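Local coordinates for periplasmic binding protein component of an ABC type zinc uptake transporter (Synechocystis sp., PDB 1PQ4) that probably captures zinc in the periplasm as the solute-binding component of an ABC-type zinc uptake transporter, at residues G243-S248 and V263-P268. Residues are numbered along the deposited sequence; the frame is centred on the assembly and turned at random.
Sequences GETQFS and VELLDP
Strands 240-244 and 262-266, joined through helix 250-259 in a beta-alpha-beta unit, run parallel here, and their C-terminal ends lead into loops beside the zinc site. Gly243 uses both its N-H and its C=O in the parallel ladder, bonding to the residues before and after Leu265: its N donates to Glu264 O at 2.9 Å, and its O accepts from Leu266 N, each bond lying nearly along the C=O axis. Having no side chain, Gly243 leaves its surface to Leu265, whose CD2 lies 3.9 Å from Gly243 C. The other branch, CD1, meets Thr245 CG2, the two side chains crossing at about a right angle.

On the other face of the sheet stand Glu244 and Leu266. Leu266 packs on helix 273-288, against Val280, Ile284 and Lys283. Glu244 suits its place because its aliphatic part packs while its carboxylate takes N-H donors: CG rests 3.6 Å from Pro268 CD, crossing the compact ring, and a bend at chi2 (112°) turns the carboxylate toward His197 N and Trp200 NE1, which hydrogen-bond to OE1 and OE2. Its CA also brings a C-H to Leu266 O at 3.3 Å. A type I turn from Glu244 to Phe247 then brings the long Gln246 tip to tip with Pro268 and its amide across the Asp267 carboxylate, the two planes 45° apart. Asp267, with CG anti to its backbone N (chi1 -173°), is short enough for OD1 to accept from Leu269 N, two residues on. Thr245 suits a mixed setting, its methyl on Leu265 and its OG1 3.7 Å from Asp267 CG.

Phe247 stacks on the imidazole of the zinc ligand His197. Glu244, holding that ligand's backbone N with one oxygen, is a second-shell residue; its buried negative charge, one residue removed from the metal, is probably stabilised by these N-H donors and may help to tune the site electrostatically.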
loop_
_atom_site.group_PDB
_atom_site.type_symbol
_atom_site.label_atom_id
_atom_site.label_comp_id
_atom_site.label_asym_id
_atom_site.label_seq_id
_atom_site.Cartn_x
_atom_site.Cartn_y
_atom_site.Cartn_z
ATOM N N GLY A 243 1.684 -5.194 -14.142
ATOM C CA GLY A 243 0.254 -4.942 -14.013
ATOM C C GLY A 243 -0.013 -5.256 -12.555
ATOM O O GLY A 243 0.880 -5.668 -11.817
ATOM N N GLU A 244 -1.235 -5.065 -12.124
ATOM C CA GLU A 244 -1.580 -5.321 -10.733
ATOM C C GLU A 244 -2.774 -6.252 -10.733
ATOM O O GLU A 244 -3.631 -6.169 -11.632
ATOM C CB GLU A 244 -1.917 -3.986 -10.040
ATOM C CG GLU A 244 -0.719 -3.322 -9.487
ATOM C CD GLU A 244 -0.347 -2.034 -10.187
ATOM O OE1 GLU A 244 -0.582 -1.934 -11.426
ATOM O OE2 GLU A 244 0.201 -1.140 -9.473
ATOM N N THR A 245 -2.838 -7.135 -9.739
ATOM C CA THR A 245 -3.938 -8.109 -9.659
ATOM C C THR A 245 -5.307 -7.506 -9.563
ATOM O O THR A 245 -6.262 -8.095 -10.031
ATOM C CB THR A 245 -3.863 -9.028 -8.412
ATOM O OG1 THR A 245 -2.645 -8.784 -7.673
ATOM C CG2 THR A 245 -3.949 -10.470 -8.847
ATOM N N GLN A 246 -5.403 -6.335 -8.935
ATOM C CA GLN A 246 -6.711 -5.704 -8.736
ATOM C C GLN A 246 -7.238 -4.961 -9.947
ATOM O O GLN A 246 -8.343 -4.461 -9.914
ATOM C CB GLN A 246 -6.659 -4.738 -7.528
ATOM C CG GLN A 246 -6.307 -5.430 -6.206
ATOM C CD GLN A 246 -4.798 -5.688 -6.043
ATOM O OE1 GLN A 246 -4.357 -6.416 -5.123
ATOM N NE2 GLN A 246 -4.001 -5.089 -6.932
ATOM N N PHE A 247 -6.443 -4.857 -11.004
ATOM C CA PHE A 247 -6.897 -4.134 -12.184
ATOM C C PHE A 247 -6.667 -5.013 -13.400
ATOM O O PHE A 247 -5.858 -5.930 -13.373
ATOM C CB PHE A 247 -6.115 -2.824 -12.345
ATOM C CG PHE A 247 -6.135 -1.947 -11.115
ATOM C CD1 PHE A 247 -5.188 -2.098 -10.110
ATOM C CD2 PHE A 247 -7.130 -0.993 -10.949
ATOM C CE1 PHE A 247 -5.235 -1.313 -8.958
ATOM C CE2 PHE A 247 -7.181 -0.198 -9.790
ATOM C CZ PHE A 247 -6.238 -0.364 -8.809
ATOM N N SER A 248 -7.390 -4.735 -14.468
ATOM C CA SER A 248 -7.235 -5.503 -15.686
ATOM C C SER A 248 -5.788 -5.322 -16.160
ATOM O O SER A 248 -5.222 -4.223 -16.030
ATOM C CB SER A 248 -8.171 -4.954 -16.753
ATOM O OG SER A 248 -7.734 -5.429 -17.998
ATOM N N VAL A 263 5.395 -9.696 -19.012
ATOM C CA VAL A 263 4.355 -9.127 -18.130
ATOM C C VAL A 263 4.377 -9.755 -16.739
ATOM O O VAL A 263 4.231 -10.968 -16.596
ATOM C CB VAL A 263 2.946 -9.370 -18.709
ATOM C CG1 VAL A 263 1.881 -9.016 -17.683
ATOM C CG2 VAL A 263 2.743 -8.511 -19.958
ATOM N N GLU A 264 4.556 -8.941 -15.700
ATOM C CA GLU A 264 4.591 -9.482 -14.323
ATOM C C GLU A 264 3.561 -8.753 -13.485
ATOM O O GLU A 264 3.181 -7.629 -13.833
ATOM C CB GLU A 264 5.955 -9.238 -13.672
ATOM C CG GLU A 264 7.064 -10.115 -14.196
ATOM C CD GLU A 264 7.359 -11.291 -13.291
ATOM O OE1 GLU A 264 6.406 -11.879 -12.723
ATOM O OE2 GLU A 264 8.552 -11.629 -13.161
ATOM N N LEU A 265 3.121 -9.392 -12.406
ATOM C CA LEU A 265 2.147 -8.809 -11.502
ATOM C C LEU A 265 2.816 -8.251 -10.271
ATOM O O LEU A 265 3.768 -8.836 -9.749
ATOM C CB LEU A 265 1.145 -9.846 -11.024
ATOM C CG LEU A 265 0.115 -10.346 -12.038
ATOM C CD1 LEU A 265 -0.939 -11.203 -11.340
ATOM C CD2 LEU A 265 -0.524 -9.148 -12.700
ATOM N N LEU A 266 2.346 -7.096 -9.816
ATOM C CA LEU A 266 2.865 -6.547 -8.550
ATOM C C LEU A 266 1.566 -6.474 -7.742
ATOM O O LEU A 266 0.487 -6.206 -8.308
ATOM C CB LEU A 266 3.474 -5.153 -8.731
ATOM C CG LEU A 266 4.705 -5.056 -9.614
ATOM C CD1 LEU A 266 5.266 -3.614 -9.581
ATOM C CD2 LEU A 266 5.769 -6.038 -9.123
ATOM N N ASP A 267 1.615 -6.783 -6.463
ATOM C CA ASP A 267 0.393 -6.749 -5.668
ATOM C C ASP A 267 0.552 -5.683 -4.572
ATOM O O ASP A 267 1.209 -5.925 -3.555
ATOM C CB ASP A 267 0.163 -8.087 -4.988
ATOM C CG ASP A 267 -1.167 -8.143 -4.299
ATOM O OD1 ASP A 267 -1.843 -7.071 -4.191
ATOM O OD2 ASP A 267 -1.534 -9.255 -3.853
ATOM N N PRO A 268 -0.012 -4.501 -4.777
ATOM C CA PRO A 268 0.131 -3.478 -3.717
ATOM C C PRO A 268 -0.652 -3.812 -2.433
ATOM O O PRO A 268 -0.406 -3.207 -1.385
ATOM C CB PRO A 268 -0.371 -2.204 -4.401
ATOM C CG PRO A 268 -1.466 -2.733 -5.299
ATOM C CD PRO A 268 -0.780 -3.989 -5.927
#